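PDB 3MCU: dipicolinate synthase, B chain from Bacillus cereus, which probably works together with the DpaA subunit to oxidise dihydrodipicolinate to dipicolinate during sporulation, with NADP(+) as the electron acceptor. Local coordinates for the interface of chains A and B and the interface of chains A and C. Sequence-based numbering; all coordinates share one arbitrary frame. Chains: chain A/B/C, Dipicolinate synthase, B chain.

Contact 1: the interface of chains A and B. Residues chain A 142, 145, 188-191; chain B 134, 157, 164, 167.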
HETATM    1  N   MSE A 142     -11.251   1.051  -3.274  1.00 20.32           N
HETATM    2  CA  MSE A 142     -10.630   1.702  -4.426  1.00 21.92           C
HETATM    3  C   MSE A 142      -9.596   0.814  -5.132  1.00 24.34           C
HETATM    4  O   MSE A 142      -9.378   0.966  -6.328  1.00 23.25           O
HETATM    5  CB  MSE A 142     -10.006   3.049  -4.047  1.00 21.16           C
HETATM    6  CG  MSE A 142     -11.014   4.161  -3.820  1.00 24.81           C
HETATM    7 SE   MSE A 142     -12.279   4.416  -5.333  1.00 45.57          SE
HETATM    8  CE  MSE A 142     -12.938   6.168  -4.715  1.00 32.15           C
HETATM    9  N   MSE A 145     -11.905  -1.282  -7.235  1.00 23.92           N
HETATM   10  CA  MSE A 145     -12.484  -0.477  -8.312  1.00 22.85           C
HETATM   11  C   MSE A 145     -11.555  -0.444  -9.526  1.00 22.78           C
HETATM   12  O   MSE A 145     -11.995  -0.403 -10.670  1.00 23.09           O
HETATM   13  CB  MSE A 145     -12.725   0.946  -7.831  1.00 22.60           C
HETATM   14  CG  MSE A 145     -14.168   1.248  -7.470  1.00 35.14           C
HETATM   15 SE   MSE A 145     -15.181   1.533  -9.109  1.00 53.81          SE
HETATM   16  CE  MSE A 145     -13.944   2.818  -9.878  1.00 35.91           C
ATOM     17  N   GLN A 188     -22.367   2.877 -15.313  1.00 28.18           N
ATOM     18  CA  GLN A 188     -22.219   4.266 -14.866  1.00 30.87           C
ATOM     19  C   GLN A 188     -23.565   4.980 -14.711  1.00 33.21           C
ATOM     20  O   GLN A 188     -24.495   4.753 -15.504  1.00 34.31           O
ATOM     21  CB  GLN A 188     -21.321   5.055 -15.828  1.00 32.53           C
ATOM     22  CG  GLN A 188     -19.858   4.584 -15.888  1.00 35.16           C
ATOM     23  CD  GLN A 188     -19.109   4.774 -14.571  1.00 33.74           C
ATOM     24  OE1 GLN A 188     -17.999   4.253 -14.385  1.00 34.41           O
ATOM     25  NE2 GLN A 188     -19.710   5.515 -13.655  1.00 30.08           N
ATOM     26  N   PRO A 189     -23.675   5.873 -13.707  1.00 33.17           N
ATOM     27  CA  PRO A 189     -22.643   6.271 -12.737  1.00 30.81           C
ATOM     28  C   PRO A 189     -22.490   5.271 -11.604  1.00 28.99           C
ATOM     29  O   PRO A 189     -23.467   4.680 -11.155  1.00 29.65           O
ATOM     30  CB  PRO A 189     -23.208   7.573 -12.153  1.00 32.66           C
ATOM     31  CG  PRO A 189     -24.688   7.416 -12.268  1.00 31.27           C
ATOM     32  CD  PRO A 189     -24.891   6.705 -13.584  1.00 31.44           C
ATOM     33  N   VAL A 190     -21.264   5.100 -11.130  1.00 26.68           N
ATOM     34  CA  VAL A 190     -21.004   4.128 -10.089  1.00 24.22           C
ATOM     35  C   VAL A 190     -21.066   4.781  -8.691  1.00 24.46           C
ATOM     36  O   VAL A 190     -21.269   4.096  -7.682  1.00 23.35           O
ATOM     37  CB  VAL A 190     -19.669   3.362 -10.367  1.00 25.80           C
ATOM     38  CG1 VAL A 190     -18.448   4.239 -10.078  1.00 27.51           C
ATOM     39  CG2 VAL A 190     -19.611   2.059  -9.580  1.00 23.72           C
ATOM     40  N   VAL A 191     -20.932   6.105  -8.632  1.00 22.80           N
ATOM     41  CA  VAL A 191     -21.056   6.803  -7.356  1.00 24.90           C
ATOM     42  C   VAL A 191     -22.362   7.595  -7.272  1.00 25.85           C
ATOM     43  O   VAL A 191     -22.551   8.596  -7.955  1.00 27.44           O
ATOM     44  CB  VAL A 191     -19.817   7.709  -7.058  1.00 26.69           C
ATOM     45  CG1 VAL A 191     -19.939   8.343  -5.714  1.00 25.31           C
ATOM     46  CG2 VAL A 191     -18.520   6.888  -7.130  1.00 24.83           C
TER
ATOM     47  N   LEU B 134     -11.494   7.381  -9.916  1.00 27.51           N
ATOM     48  CA  LEU B 134     -11.980   6.009  -9.793  1.00 29.06           C
ATOM     49  C   LEU B 134     -11.082   5.029 -10.575  1.00 27.36           C
ATOM     50  O   LEU B 134     -11.443   3.876 -10.800  1.00 29.85           O
ATOM     51  CB  LEU B 134     -13.452   5.912 -10.248  1.00 28.94           C
ATOM     52  CG  LEU B 134     -14.443   6.720  -9.395  1.00 31.78           C
ATOM     53  CD1 LEU B 134     -15.800   6.803 -10.071  1.00 32.69           C
ATOM     54  CD2 LEU B 134     -14.568   6.175  -7.971  1.00 30.46           C
ATOM     55  N   GLN B 157     -18.940  12.119  -9.209  1.00 28.25           N
ATOM     56  CA  GLN B 157     -18.655  12.068 -10.633  1.00 28.89           C
ATOM     57  C   GLN B 157     -19.288  13.265 -11.340  1.00 32.01           C
ATOM     58  O   GLN B 157     -20.444  13.614 -11.079  1.00 30.52           O
ATOM     59  CB  GLN B 157     -19.186  10.760 -11.231  1.00 27.87           C
ATOM     60  CG  GLN B 157     -18.494   9.491 -10.703  1.00 26.64           C
ATOM     61  CD  GLN B 157     -19.047   8.222 -11.353  1.00 28.06           C
ATOM     62  OE1 GLN B 157     -20.033   7.651 -10.891  1.00 28.31           O
ATOM     63  NE2 GLN B 157     -18.420   7.794 -12.436  1.00 27.75           N
ATOM     64  N   PRO B 164     -15.663   8.598 -17.230  1.00 32.15           N
ATOM     65  CA  PRO B 164     -16.191   7.629 -16.256  1.00 33.07           C
ATOM     66  C   PRO B 164     -15.425   7.541 -14.928  1.00 33.06           C
ATOM     67  O   PRO B 164     -16.036   7.173 -13.925  1.00 32.92           O
ATOM     68  CB  PRO B 164     -16.105   6.290 -17.001  1.00 32.61           C
ATOM     69  CG  PRO B 164     -16.194   6.662 -18.428  1.00 33.65           C
ATOM     70  CD  PRO B 164     -15.467   7.987 -18.556  1.00 35.48           C
HETATM   71  N   MSE B 167     -13.820  12.447 -10.823  1.00 27.52           N
HETATM   72  CA  MSE B 167     -14.573  13.022  -9.715  1.00 28.65           C
HETATM   73  C   MSE B 167     -14.105  14.438  -9.449  1.00 27.74           C
HETATM   74  O   MSE B 167     -12.930  14.748  -9.622  1.00 28.58           O
HETATM   75  CB  MSE B 167     -14.538  12.137  -8.461  1.00 27.34           C
HETATM   76  CG  MSE B 167     -15.321  10.830  -8.651  1.00 26.40           C
HETATM   77 SE   MSE B 167     -15.806   9.866  -7.014  1.00 40.27          SE
HETATM   78  CE  MSE B 167     -14.023   9.461  -6.321  1.00 25.00           C
TER
HETATM   79  O   HOH W   1     -21.419  10.992  -7.895  1.00 26.04           O
HETATM   80  O   HOH W   2     -15.641   4.529 -13.350  1.00 34.41           O
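The carboxamide of B:Gln157 is set against the A:Gln188–A:Val191 segment, with its oxygen edge turned to two successive backbone N-H groups. A:Val190 N lies in the amide plane on a lone pair of B:Gln157 OE1, 2.8 Å away. That bond is bent, with 125° at the hydrogen. A:Val191 N bonds to B:Gln157 OE1 at 2.9 Å from a position tilted out of the plane. This second bond is the straighter, with 168° at the hydrogen. One face of the amide looks towards A:Val190 CG1 and B:Leu134 CD1, while A:Pro189 CB flanks OE1 from the side of the opposite face. A:Pro189 follows a cis peptide bond, which probably helps to set the course of the chain before these donors. A chain extended beyond CG carries the B:Gln157 amide to them.

At the nitrogen edge the A:Gln188 amide crosses that of B:Gln157, the planes 66° apart. As modelled, the two NE2 atoms confront each other; this donor-to-donor pairing is doubtful, and turning over the A:Gln188 amide would offer an oxygen instead. B:Pro164 CB lies off one face of the A:Gln188 amide, and a water bridges A:Gln188 OE1 to B:Pro164 O. A second water joins A:Val191 O to the B:Gln157 backbone N.

Beside this polar strip, B:Leu134 pushes a forked tip into chain A. B:Leu134 CD1 meets A:Val190 CG1 tip to tip at 3.7 Å, with A:Val191 CG2 slightly farther off. The other branch, B:Leu134 CD2, lies 3.6 Å from A:Met142 CE, the methyl of a selenomethionine. The patch belongs to a two-fold interface between copies of one protein, which plausibly forms a dimer, and each contact recurs with the chains exchanged. At the far end two selenomethionine methyls meet tip to tip, A:Met142 CE and B:Met167 CE being 3.8 Å apart.

Contact 2: the interface of chains A and C. Residues chain A 99, 132, 136-137, 140; chain C 101-104, 118, 144.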
ATOM      1  N   SER A  99     -12.373  -6.544   2.384  1.00 23.56           N
ATOM      2  CA  SER A  99     -10.968  -6.422   2.730  1.00 23.70           C
ATOM      3  C   SER A  99     -10.162  -7.666   2.328  1.00 21.94           C
ATOM      4  O   SER A  99      -9.124  -7.552   1.685  1.00 21.50           O
ATOM      5  CB  SER A  99     -10.808  -6.147   4.229  1.00 26.63           C
ATOM      6  OG  SER A  99      -9.483  -6.414   4.657  1.00 29.33           O
ATOM      7  N   ASP A 132     -17.506   1.314   7.234  1.00 28.98           N
ATOM      8  CA  ASP A 132     -16.139   1.868   7.223  1.00 28.58           C
ATOM      9  C   ASP A 132     -15.583   2.111   5.807  1.00 29.04           C
ATOM     10  O   ASP A 132     -14.367   2.314   5.632  1.00 26.16           O
ATOM     11  CB  ASP A 132     -15.168   0.981   8.025  1.00 26.14           C
ATOM     12  CG  ASP A 132     -15.071  -0.453   7.480  1.00 30.45           C
ATOM     13  OD1 ASP A 132     -15.753  -0.791   6.478  1.00 30.03           O
ATOM     14  OD2 ASP A 132     -14.303  -1.256   8.060  1.00 32.56           O
ATOM     15  N   LEU A 136     -11.125   3.070   7.137  1.00 24.37           N
ATOM     16  CA  LEU A 136     -10.033   2.150   6.786  1.00 26.70           C
ATOM     17  C   LEU A 136     -10.270   1.284   5.528  1.00 28.83           C
ATOM     18  O   LEU A 136      -9.301   0.852   4.875  1.00 28.51           O
ATOM     19  CB  LEU A 136      -9.682   1.254   7.975  1.00 26.10           C
ATOM     20  CG  LEU A 136      -8.903   1.960   9.100  1.00 29.61           C
ATOM     21  CD1 LEU A 136      -8.942   1.162  10.407  1.00 27.25           C
ATOM     22  CD2 LEU A 136      -7.458   2.267   8.648  1.00 27.49           C
ATOM     23  N   ASN A 137     -11.534   1.021   5.197  1.00 22.12           N
ATOM     24  CA  ASN A 137     -11.830   0.135   4.077  1.00 24.04           C
ATOM     25  C   ASN A 137     -11.855   0.850   2.730  1.00 25.08           C
ATOM     26  O   ASN A 137     -11.946   0.208   1.688  1.00 24.21           O
ATOM     27  CB  ASN A 137     -13.138  -0.615   4.294  1.00 23.27           C
ATOM     28  CG  ASN A 137     -12.956  -2.121   4.294  1.00 25.83           C
ATOM     29  OD1 ASN A 137     -12.052  -2.656   3.651  1.00 23.48           O
ATOM     30  ND2 ASN A 137     -13.820  -2.816   5.027  1.00 27.97           N
ATOM     31  N   ASN A 140      -9.235  -0.352   0.307  1.00 22.01           N
ATOM     32  CA  ASN A 140      -9.589  -1.650  -0.272  1.00 22.18           C
ATOM     33  C   ASN A 140     -10.614  -1.544  -1.427  1.00 22.93           C
ATOM     34  O   ASN A 140     -10.420  -2.105  -2.513  1.00 22.93           O
ATOM     35  CB  ASN A 140     -10.088  -2.599   0.824  1.00 21.02           C
ATOM     36  CG  ASN A 140      -8.997  -2.952   1.836  1.00 25.63           C
ATOM     37  OD1 ASN A 140      -7.832  -3.132   1.472  1.00 24.89           O
ATOM     38  ND2 ASN A 140      -9.375  -3.065   3.107  1.00 23.96           N
TER
ATOM     39  N   PHE C 101      -6.843  -5.222  11.945  1.00 24.20           N
ATOM     40  CA  PHE C 101      -7.468  -3.925  12.252  1.00 23.34           C
ATOM     41  C   PHE C 101      -7.098  -2.904  11.194  1.00 22.86           C
ATOM     42  O   PHE C 101      -7.978  -2.255  10.616  1.00 23.72           O
ATOM     43  CB  PHE C 101      -7.045  -3.423  13.649  1.00 23.65           C
ATOM     44  CG  PHE C 101      -7.760  -2.154  14.106  1.00 23.28           C
ATOM     45  CD1 PHE C 101      -9.080  -1.933  13.805  1.00 22.23           C
ATOM     46  CD2 PHE C 101      -7.090  -1.194  14.854  1.00 24.39           C
ATOM     47  CE1 PHE C 101      -9.725  -0.769  14.241  1.00 27.46           C
ATOM     48  CE2 PHE C 101      -7.722  -0.032  15.280  1.00 22.34           C
ATOM     49  CZ  PHE C 101      -9.031   0.181  14.990  1.00 21.63           C
ATOM     50  N   ALA C 102      -5.799  -2.778  10.927  1.00 22.92           N
ATOM     51  CA  ALA C 102      -5.311  -1.867   9.885  1.00 23.95           C
ATOM     52  C   ALA C 102      -5.920  -2.174   8.507  1.00 23.89           C
ATOM     53  O   ALA C 102      -6.158  -1.273   7.715  1.00 24.26           O
ATOM     54  CB  ALA C 102      -3.775  -1.882   9.816  1.00 21.84           C
ATOM     55  N   ASN C 103      -6.193  -3.444   8.246  1.00 23.55           N
ATOM     56  CA  ASN C 103      -6.758  -3.855   6.971  1.00 26.13           C
ATOM     57  C   ASN C 103      -8.284  -3.874   6.972  1.00 27.41           C
ATOM     58  O   ASN C 103      -8.906  -4.277   5.986  1.00 28.12           O
ATOM     59  CB  ASN C 103      -6.215  -5.228   6.576  1.00 26.32           C
ATOM     60  CG  ASN C 103      -4.802  -5.156   6.021  1.00 28.52           C
ATOM     61  OD1 ASN C 103      -3.825  -5.497   6.702  1.00 29.32           O
ATOM     62  ND2 ASN C 103      -4.684  -4.703   4.779  1.00 31.02           N
ATOM     63  N   ALA C 104      -8.878  -3.469   8.090  1.00 24.01           N
ATOM     64  CA  ALA C 104     -10.336  -3.381   8.210  1.00 26.98           C
ATOM     65  C   ALA C 104     -11.022  -4.749   8.083  1.00 30.47           C
ATOM     66  O   ALA C 104     -12.077  -4.886   7.447  1.00 29.32           O
ATOM     67  CB  ALA C 104     -10.902  -2.399   7.195  1.00 27.04           C
ATOM     68  N   LEU C 118     -15.124   3.200  15.608  1.00 25.28           N
ATOM     69  CA  LEU C 118     -14.740   4.067  14.491  1.00 25.70           C
ATOM     70  C   LEU C 118     -15.942   4.457  13.626  1.00 24.80           C
ATOM     71  O   LEU C 118     -15.946   5.518  12.998  1.00 25.79           O
ATOM     72  CB  LEU C 118     -13.665   3.395  13.617  1.00 24.66           C
ATOM     73  CG  LEU C 118     -12.317   3.097  14.293  1.00 24.95           C
ATOM     74  CD1 LEU C 118     -11.322   2.530  13.277  1.00 25.55           C
ATOM     75  CD2 LEU C 118     -11.751   4.350  14.939  1.00 23.72           C
ATOM     76  N   LEU C 144      -2.150   2.928  10.852  1.00 20.15           N
ATOM     77  CA  LEU C 144      -3.027   3.199  11.983  1.00 21.56           C
ATOM     78  C   LEU C 144      -2.716   4.529  12.682  1.00 21.81           C
ATOM     79  O   LEU C 144      -3.623   5.317  12.999  1.00 21.12           O
ATOM     80  CB  LEU C 144      -2.934   2.044  12.985  1.00 19.23           C
ATOM     81  CG  LEU C 144      -3.524   0.735  12.447  1.00 20.03           C
ATOM     82  CD1 LEU C 144      -3.266  -0.393  13.435  1.00 22.61           C
ATOM     83  CD2 LEU C 144      -5.020   0.888  12.175  1.00 18.84           C
TER
HETATM   84  O   HOH W   3     -14.630  -3.762   7.656  1.00 27.85           O
HETATM   85  O   HOH W   4      -6.467   0.640   5.372  1.00 29.07           O
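C:Ala104 presses its CB methyl squarely over one face of the A:Asn137 carboxamide, 3.6 Å from CG, and this is the tight part of the contact. Neighbours in chain A fix the rotation of that amide. A:Asn137 ND2 donates to A:Asp132 OD1, meeting the carboxylate on its syn side, and A:Asn137 OD1 receives a nearly linear bond (175° at the hydrogen) from A:Asn140 ND2, 2.8 Å away. Next to the methyl, the backbone carbonyl oxygen C:Asn103 O, just past the end of helix 95-102, accepts a hydrogen bond from A:Ser99 OG at 2.6 Å. The hydroxyl stands above the carbonyl plane, brought there by OG lying anti to its own backbone N (chi1 163°). A:Asn140 ND2 adds only a weak bond to the same oxygen.

Much of A:Leu136 is buried by chain C, and A:Leu136 CD1 comes within 3.6 Å of C:Phe101 O. The methyl-to-methyl contacts around it are looser: A:Leu136 CB approaches C:Ala104 CB at 3.9 Å, while A:Leu136 CD1 reaches across to C:Leu118 CD1 at 4.0 Å. Water fills in for direct polar contact on this side, where one molecule links A:Leu136 O with C:Ala102 O, each a backbone acceptor. Whether this interface between two copies of the protein, which is not an exact two-fold, is biological cannot be told from the patch alone. A further water bridges the chains beside C:Ala104, 2.6 Å from A:Asp132 OD2 and 2.8 Å from C:Ala104 O.

The C-alpha centres of contact 1 and contact 2 lie about 21 Å apart, and helix 138-146 of chain A serves both: A:Asn140 near its start faces chain C, while A:Met142 and A:Met145 face chain B. The loop leading into this helix is shared as well, since residue 134 enters contact 1 from chain B and residues 132, 136 and 137 enter contact 2 from chain A. One short stretch can therefore engage two neighbours at once. The interface of contact 1 is two-fold, whereas that of contact 2 is not an exact two-fold; their combination could build the deposited six-copy assembly, although its biological relevance is not established by the coordinates alone.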